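Local atomic coordinates of poly(ADP-ribose) glycohydrolase (Thermomonospora curvata, PDB entry 3SII), a protein that probably hydrolyses poly(ADP-ribose) chains to release ADP-ribose, as a bacterial glycohydrolase with a macrodomain-type catalytic fold. Residues Arg66-Glu71 / His252-Val257; Cys91-Ser96 / Phe172-Ala177. All coordinates share one frame; numbering follows the deposited sequence.

Contact 1 (Arg66-Glu71 / His252-Val257); sequences RIEVTE and HVVFAV. With A1R (5'-O-[(S)-{[(S)-{[(2R,3R,4S)-3,4-dihydroxypyrrolidin-2-yl]methoxy}(hydroxy)phosphoryl]oxy}(hydroxy)phosphoryl]adenosine), chain B.
Arg66-Thr70 and His252-Ala256 run parallel as neighbouring strands, their axes 4.7 Å apart and 14° from parallel, and backbone bonds zip them together: Arg66 O and Glu68 O accept from Val253 N and Phe255 N, Val253 O and Phe255 O from Glu68 N and Thr70 N, and Thr70 O from Val257 N. Arg66, Glu68, Thr70, His252 and Val254 share one face of the sheet. Here Arg66 extends its aliphatic part along the imidazole; with CG anti to the backbone N (chi1 -169°), CD comes to lie 3.8 Å from the centroid of the His252 ring, a CH-pi contact over the face. The edge of the same ring is used by Glu68: His252 NE2 donates a weak, bent bond to Glu68 OE1 (2.8 Å), with the carboxylate plane turned 65° from the ring. Glu68 OE1 also forms a salt bridge with Arg80 of helix 74-84. On the opposite face, Ile67 CG2 meets the edge of the Phe255 ring at CE2 (3.7 Å), while Val69 CG2 reaches Phe255 CB at 4.2 Å. Phe274 stacks on Phe255 beyond them. At the strand end, Ala256 O lies 3.3 Å from C2 of the ligand adenine. One face is thus mixed, polar groups sitting beside Val254 and Ala256, and the other apolar; the shared Glu68 oxygen implies that Arg80 probably steadies the carboxylate that meets His252.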
loop_
_atom_site.group_PDB
_atom_site.type_symbol
_atom_site.label_atom_id
_atom_site.label_comp_id
_atom_site.label_asym_id
_atom_site.label_seq_id
_atom_site.Cartn_x
_atom_site.Cartn_y
_atom_site.Cartn_z
ATOM N N ARG A 66 -16.259 -7.249 8.819
ATOM C CA ARG A 66 -16.909 -6.691 7.641
ATOM C C ARG A 66 -15.922 -6.751 6.480
ATOM O O ARG A 66 -14.830 -6.205 6.576
ATOM C CB ARG A 66 -17.303 -5.239 7.896
ATOM C CG ARG A 66 -18.220 -4.645 6.837
ATOM C CD ARG A 66 -18.484 -3.166 7.094
ATOM N NE ARG A 66 -18.971 -2.916 8.450
ATOM C CZ ARG A 66 -20.251 -2.738 8.765
ATOM N NH1 ARG A 66 -21.181 -2.775 7.820
ATOM N NH2 ARG A 66 -20.601 -2.516 10.025
ATOM N N ILE A 67 -16.289 -7.426 5.394
ATOM C CA ILE A 67 -15.450 -7.450 4.198
ATOM C C ILE A 67 -16.213 -6.824 3.034
ATOM O O ILE A 67 -17.340 -7.229 2.725
ATOM C CB ILE A 67 -14.972 -8.876 3.857
ATOM C CG1 ILE A 67 -14.103 -9.423 4.991
ATOM C CG2 ILE A 67 -14.196 -8.885 2.548
ATOM C CD1 ILE A 67 -13.521 -10.801 4.714
ATOM N N GLU A 68 -15.617 -5.805 2.419
ATOM C CA GLU A 68 -16.235 -5.105 1.296
ATOM C C GLU A 68 -15.303 -5.153 0.099
ATOM O O GLU A 68 -14.097 -5.013 0.251
ATOM C CB GLU A 68 -16.457 -3.618 1.617
ATOM C CG GLU A 68 -17.435 -3.286 2.737
ATOM C CD GLU A 68 -17.586 -1.778 2.944
ATOM O OE1 GLU A 68 -16.560 -1.071 3.048
ATOM O OE2 GLU A 68 -18.735 -1.293 2.997
ATOM N N VAL A 69 -15.868 -5.315 -1.090
ATOM C CA VAL A 69 -15.136 -5.046 -2.327
ATOM C C VAL A 69 -15.754 -3.821 -2.984
ATOM O O VAL A 69 -16.975 -3.754 -3.152
ATOM C CB VAL A 69 -15.188 -6.235 -3.307
ATOM C CG1 VAL A 69 -14.385 -5.917 -4.568
ATOM C CG2 VAL A 69 -14.641 -7.485 -2.645
ATOM N N THR A 70 -14.923 -2.840 -3.338
ATOM C CA THR A 70 -15.399 -1.602 -3.953
ATOM C C THR A 70 -14.514 -1.242 -5.136
ATOM O O THR A 70 -13.429 -1.819 -5.295
ATOM C CB THR A 70 -15.384 -0.417 -2.965
ATOM O OG1 THR A 70 -14.030 -0.021 -2.709
ATOM C CG2 THR A 70 -16.062 -0.797 -1.652
ATOM N N GLU A 71 -14.977 -0.299 -5.955
ATOM C CA GLU A 71 -14.186 0.223 -7.077
ATOM C C GLU A 71 -13.439 1.495 -6.682
ATOM O O GLU A 71 -12.953 2.251 -7.535
ATOM C CB GLU A 71 -15.079 0.499 -8.290
ATOM C CG GLU A 71 -15.787 -0.731 -8.830
ATOM C CD GLU A 71 -16.545 -0.440 -10.112
ATOM O OE1 GLU A 71 -15.952 0.170 -11.025
ATOM O OE2 GLU A 71 -17.733 -0.815 -10.205
ATOM N N HIS A 252 -12.734 -4.585 9.871
ATOM C CA HIS A 252 -13.208 -4.154 8.570
ATOM C C HIS A 252 -12.059 -4.280 7.588
ATOM O O HIS A 252 -10.965 -3.796 7.848
ATOM C CB HIS A 252 -13.654 -2.689 8.655
ATOM C CG HIS A 252 -14.411 -2.190 7.459
ATOM N ND1 HIS A 252 -15.018 -0.952 7.438
ATOM C CD2 HIS A 252 -14.656 -2.749 6.250
ATOM C CE1 HIS A 252 -15.608 -0.771 6.271
ATOM N NE2 HIS A 252 -15.406 -1.846 5.530
ATOM N N VAL A 253 -12.306 -4.964 6.479
ATOM C CA VAL A 253 -11.320 -5.078 5.417
ATOM C C VAL A 253 -11.998 -4.663 4.137
ATOM O O VAL A 253 -13.052 -5.209 3.786
ATOM C CB VAL A 253 -10.794 -6.514 5.257
ATOM C CG1 VAL A 253 -9.845 -6.614 4.049
ATOM C CG2 VAL A 253 -10.104 -6.975 6.528
ATOM N N VAL A 254 -11.417 -3.684 3.453
ATOM C CA VAL A 254 -11.942 -3.231 2.172
ATOM C C VAL A 254 -10.955 -3.628 1.087
ATOM O O VAL A 254 -9.768 -3.332 1.186
ATOM C CB VAL A 254 -12.130 -1.700 2.127
ATOM C CG1 VAL A 254 -12.649 -1.267 0.736
ATOM C CG2 VAL A 254 -13.073 -1.230 3.224
ATOM N N PHE A 255 -11.439 -4.337 0.072
ATOM C CA PHE A 255 -10.649 -4.552 -1.129
ATOM C C PHE A 255 -11.050 -3.461 -2.095
ATOM O O PHE A 255 -12.081 -3.550 -2.769
ATOM C CB PHE A 255 -10.887 -5.954 -1.693
ATOM C CG PHE A 255 -10.414 -7.049 -0.773
ATOM C CD1 PHE A 255 -9.074 -7.410 -0.739
ATOM C CD2 PHE A 255 -11.302 -7.701 0.064
ATOM C CE1 PHE A 255 -8.623 -8.416 0.116
ATOM C CE2 PHE A 255 -10.866 -8.709 0.928
ATOM C CZ PHE A 255 -9.517 -9.066 0.956
ATOM N N ALA A 256 -10.251 -2.404 -2.108
ATOM C CA ALA A 256 -10.500 -1.250 -2.961
ATOM C C ALA A 256 -9.735 -1.476 -4.253
ATOM O O ALA A 256 -8.506 -1.405 -4.286
ATOM C CB ALA A 256 -10.047 0.028 -2.261
ATOM N N VAL A 257 -10.471 -1.764 -5.322
ATOM C CA VAL A 257 -9.857 -2.125 -6.588
ATOM C C VAL A 257 -10.371 -1.199 -7.688
ATOM O O VAL A 257 -11.491 -1.369 -8.208
ATOM C CB VAL A 257 -10.134 -3.589 -6.952
ATOM C CG1 VAL A 257 -9.302 -3.974 -8.174
ATOM C CG2 VAL A 257 -9.822 -4.501 -5.758
HETATM N N1 A1R B . -6.311 2.110 -5.981
HETATM C C2 A1R B . -6.807 0.837 -6.012
HETATM N N3 A1R B . -6.509 -0.035 -7.015
HETATM C C4 A1R B . -5.710 0.465 -7.943
HETATM C C5 A1R B . -5.140 1.734 -8.006
HETATM C C6 A1R B . -5.489 2.558 -6.955
HETATM N N6 A1R B . -5.009 3.902 -6.882
HETATM N N7 A1R B . -4.350 1.859 -9.142
HETATM C C8 A1R B . -4.430 0.666 -9.761
HETATM N N9 A1R B . -5.247 -0.221 -9.083
HETATM C "C1'" A1R B . -5.568 -1.597 -9.415
HETATM C "C2'" A1R B . -5.434 -1.925 -10.863
HETATM O "O2'" A1R B . -6.398 -2.849 -11.241
HETATM C "C3'" A1R B . -4.083 -2.520 -10.965
HETATM O "O3'" A1R B . -3.992 -3.448 -11.989
HETATM O "O4'" A1R B . -4.701 -2.468 -8.732
HETATM C "C4'" A1R B . -3.908 -3.180 -9.645
HETATM C "C5'" A1R B . -2.453 -3.260 -9.232
HETATM O "O5'" A1R B . -1.883 -1.990 -9.184
HETATM P PA A1R B . -0.341 -1.776 -9.557
HETATM O O1A A1R B . -0.049 -0.389 -9.058
HETATM O O2A A1R B . -0.015 -1.980 -10.995
HETATM O O3A A1R B . 0.423 -2.801 -8.619
HETATM P PB A1R B . 1.614 -3.816 -8.954
HETATM O O1B A1R B . 1.224 -4.858 -9.975
HETATM O O2B A1R B . 2.002 -4.440 -7.644
HETATM O O5N A1R B . 2.783 -2.987 -9.612
HETATM C C5N A1R B . 3.746 -2.339 -8.838
HETATM N N4N A1R B . 3.972 -0.567 -9.825
HETATM C C1N A1R B . 4.158 0.721 -9.170
HETATM O O2N A1R B . 6.049 1.387 -7.902
HETATM C C2N A1R B . 5.056 0.446 -8.003
HETATM O O3N A1R B . 6.550 -0.985 -9.178
HETATM C C3N A1R B . 5.532 -0.939 -8.240
HETATM C C4N A1R B . 4.786 -1.736 -9.204
#

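Contact 2 (Cys91-Ser96 / Phe172-Ala177). With A1R (5'-O-[(S)-{[(S)-{[(2R,3R,4S)-3,4-dihydroxypyrrolidin-2-yl]methoxy}(hydroxy)phosphoryl]oxy}(hydroxy)phosphoryl]adenosine), chain B.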
loop_
_atom_site.group_PDB
_atom_site.type_symbol
_atom_site.label_atom_id
_atom_site.label_comp_id
_atom_site.label_asym_id
_atom_site.label_seq_id
_atom_site.Cartn_x
_atom_site.Cartn_y
_atom_site.Cartn_z
ATOM N N CYS A 91 -3.166 0.771 5.172
ATOM C CA CYS A 91 -3.305 0.541 3.745
ATOM C C CYS A 91 -2.091 -0.177 3.173
ATOM O O CYS A 91 -0.958 0.195 3.464
ATOM C CB CYS A 91 -3.415 1.867 2.998
ATOM S SG CYS A 91 -4.792 2.925 3.473
ATOM N N LEU A 92 -2.333 -1.178 2.339
ATOM C CA LEU A 92 -1.259 -1.857 1.631
ATOM C C LEU A 92 -0.816 -1.016 0.428
ATOM O O LEU A 92 -1.630 -0.665 -0.422
ATOM C CB LEU A 92 -1.722 -3.255 1.191
ATOM C CG LEU A 92 -0.763 -4.068 0.317
ATOM C CD1 LEU A 92 0.600 -4.251 1.015
ATOM C CD2 LEU A 92 -1.398 -5.417 -0.063
ATOM N N ASN A 93 0.469 -0.675 0.404
ATOM C CA ASN A 93 1.149 -0.030 -0.717
ATOM C C ASN A 93 1.683 -1.128 -1.634
ATOM O O ASN A 93 2.467 -1.978 -1.188
ATOM C CB ASN A 93 2.303 0.829 -0.168
ATOM C CG ASN A 93 3.187 1.388 -1.260
ATOM O OD1 ASN A 93 2.774 1.490 -2.413
ATOM N ND2 ASN A 93 4.420 1.737 -0.905
ATOM N N PHE A 94 1.234 -1.121 -2.897
ATOM C CA PHE A 94 1.652 -2.123 -3.881
ATOM C C PHE A 94 3.035 -1.716 -4.372
ATOM O O PHE A 94 3.193 -1.088 -5.430
ATOM C CB PHE A 94 0.673 -2.187 -5.063
ATOM C CG PHE A 94 -0.781 -2.408 -4.677
ATOM C CD1 PHE A 94 -1.143 -2.915 -3.434
ATOM C CD2 PHE A 94 -1.787 -2.135 -5.600
ATOM C CE1 PHE A 94 -2.478 -3.117 -3.104
ATOM C CE2 PHE A 94 -3.121 -2.342 -5.279
ATOM C CZ PHE A 94 -3.469 -2.837 -4.026
ATOM N N ALA A 95 4.036 -2.084 -3.585
ATOM C CA ALA A 95 5.326 -1.415 -3.607
ATOM C C ALA A 95 6.267 -1.866 -4.701
ATOM O O ALA A 95 6.303 -3.046 -5.074
ATOM C CB ALA A 95 6.010 -1.586 -2.264
ATOM N N SER A 96 7.056 -0.912 -5.178
ATOM C CA SER A 96 8.296 -1.222 -5.875
ATOM C C SER A 96 9.296 -1.772 -4.875
ATOM O O SER A 96 9.387 -1.302 -3.742
ATOM C CB SER A 96 8.863 0.044 -6.502
ATOM O OG SER A 96 10.167 -0.185 -7.036
ATOM N N PHE A 172 0.783 3.053 6.411
ATOM C CA PHE A 172 1.038 2.275 5.204
ATOM C C PHE A 172 1.885 1.050 5.495
ATOM O O PHE A 172 2.770 1.069 6.356
ATOM C CB PHE A 172 1.714 3.116 4.114
ATOM C CG PHE A 172 0.804 4.126 3.474
ATOM C CD1 PHE A 172 -0.151 3.732 2.546
ATOM C CD2 PHE A 172 0.895 5.466 3.811
ATOM C CE1 PHE A 172 -1.002 4.652 1.965
ATOM C CE2 PHE A 172 0.048 6.401 3.226
ATOM C CZ PHE A 172 -0.899 5.984 2.291
ATOM N N LEU A 173 1.593 -0.017 4.767
ATOM C CA LEU A 173 2.379 -1.245 4.803
ATOM C C LEU A 173 2.960 -1.438 3.412
ATOM O O LEU A 173 2.220 -1.623 2.441
ATOM C CB LEU A 173 1.481 -2.436 5.124
ATOM C CG LEU A 173 0.641 -2.307 6.397
ATOM C CD1 LEU A 173 -0.635 -3.113 6.276
ATOM C CD2 LEU A 173 1.459 -2.772 7.566
ATOM N N THR A 174 4.282 -1.396 3.317
ATOM C CA THR A 174 4.968 -1.419 2.030
ATOM C C THR A 174 5.662 -2.763 1.856
ATOM O O THR A 174 6.622 -3.066 2.547
ATOM C CB THR A 174 5.947 -0.223 1.953
ATOM O OG1 THR A 174 5.178 0.976 1.821
ATOM C CG2 THR A 174 6.914 -0.335 0.778
ATOM N N SER A 175 5.139 -3.570 0.941
ATOM C CA SER A 175 5.624 -4.925 0.700
ATOM C C SER A 175 5.452 -5.193 -0.785
ATOM O O SER A 175 4.362 -5.018 -1.314
ATOM C CB SER A 175 4.772 -5.917 1.497
ATOM O OG SER A 175 5.007 -7.267 1.092
ATOM N N PRO A 176 6.526 -5.608 -1.477
ATOM C CA PRO A 176 6.385 -5.820 -2.918
ATOM C C PRO A 176 5.875 -7.211 -3.218
ATOM O O PRO A 176 6.360 -8.189 -2.660
ATOM C CB PRO A 176 7.822 -5.688 -3.418
ATOM C CG PRO A 176 8.641 -6.221 -2.274
ATOM C CD PRO A 176 7.913 -5.804 -1.013
ATOM N N ALA A 177 4.874 -7.293 -4.081
ATOM C CA ALA A 177 4.446 -8.583 -4.582
ATOM C C ALA A 177 5.545 -9.123 -5.493
ATOM O O ALA A 177 6.341 -8.347 -6.039
ATOM C CB ALA A 177 3.139 -8.441 -5.361
HETATM N N1 A1R B . -6.311 2.110 -5.981
HETATM C C2 A1R B . -6.807 0.837 -6.012
HETATM N N3 A1R B . -6.509 -0.035 -7.015
HETATM C C4 A1R B . -5.710 0.465 -7.943
HETATM C C5 A1R B . -5.140 1.734 -8.006
HETATM C C6 A1R B . -5.489 2.558 -6.955
HETATM N N6 A1R B . -5.009 3.902 -6.882
HETATM N N7 A1R B . -4.350 1.859 -9.142
HETATM C C8 A1R B . -4.430 0.666 -9.761
HETATM N N9 A1R B . -5.247 -0.221 -9.083
HETATM C "C1'" A1R B . -5.568 -1.597 -9.415
HETATM C "C2'" A1R B . -5.434 -1.925 -10.863
HETATM O "O2'" A1R B . -6.398 -2.849 -11.241
HETATM C "C3'" A1R B . -4.083 -2.520 -10.965
HETATM O "O3'" A1R B . -3.992 -3.448 -11.989
HETATM O "O4'" A1R B . -4.701 -2.468 -8.732
HETATM C "C4'" A1R B . -3.908 -3.180 -9.645
HETATM C "C5'" A1R B . -2.453 -3.260 -9.232
HETATM O "O5'" A1R B . -1.883 -1.990 -9.184
HETATM P PA A1R B . -0.341 -1.776 -9.557
HETATM O O1A A1R B . -0.049 -0.389 -9.058
HETATM O O2A A1R B . -0.015 -1.980 -10.995
HETATM O O3A A1R B . 0.423 -2.801 -8.619
HETATM P PB A1R B . 1.614 -3.816 -8.954
HETATM O O1B A1R B . 1.224 -4.858 -9.975
HETATM O O2B A1R B . 2.002 -4.440 -7.644
HETATM O O5N A1R B . 2.783 -2.987 -9.612
HETATM C C5N A1R B . 3.746 -2.339 -8.838
HETATM N N4N A1R B . 3.972 -0.567 -9.825
HETATM C C1N A1R B . 4.158 0.721 -9.170
HETATM O O2N A1R B . 6.049 1.387 -7.902
HETATM C C2N A1R B . 5.056 0.446 -8.003
HETATM O O3N A1R B . 6.550 -0.985 -9.178
HETATM C C3N A1R B . 5.532 -0.939 -8.240
HETATM C C4N A1R B . 4.786 -1.736 -9.204
HETATM O O HOH W 1 3.776 -4.850 -5.311
#
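Cys91 and Phe172 are paired in parallel at the centre of the macrodomain sheet, where segments 91-94 and 172-175 run side by side with axes 4.6 Å apart and 33° between their directions. Two backbone bonds define the register: Leu173 N donates to Cys91 O, and Leu173 O accepts from Asn93 N at 2.8 Å. Among side chains, the polar link is Asn93 ND2 to Thr174 OG1, 2.9 Å and nearly straight at 166°, with the hydroxyl close to the amide plane. Placing CG anti to the backbone N (chi1 172°) sets the Asn93 amide alongside Thr174, and ND2 also donates to Glu112, which itself binds the ligand through OE1. Apolar contacts flank this link. Cys91 CB packs on Phe172 CD1 at 3.8 Å, its sulfur oblique to the ring, and Ala95 CB presses on Thr174 CG2 at 3.4 Å, tighter than usual. A valine in place of Thr174 would probably leave the Asn93 amide without its hydroxyl acceptor, and so less firmly aligned for Glu112. The ligand, an ADP-ribose analogue, is met by Phe94 and Ser96: Phe94, the centre of an inverse gamma turn, brings its ring edge to O5' of the ligand, and Ser96 CB lies 3.4 Å from O2N on the pyrrolidine. One water joins the two segments and the ligand: it accepts from Ala177 N (2.9 Å) and donates both to Ala95 O and to the phosphate oxygen O2B (3.0 Å).

Overall arrangement
Followed from the N terminus, after several helices and edge strand 42-44, the chain lays down strand 66-70, then helix 74-84 and strand 90-94. Contact 2 closes the inner loop when strand 163-175 returns beside 90-94, 76 residues after Ser96. Contact 1 closes the outer loop much later, when strand 252-256 comes to lie inside edge strand 66-70, so contact 2 is nested within contact 1. Both belong to the same seven-stranded mixed sheet, one pairing at its border and the other near the middle, with strand 214-217 between them. Their centres are about 17 Å apart and they do not touch, yet the ligand spans both, its adenine near contact 1 and its pyrrolidine near contact 2.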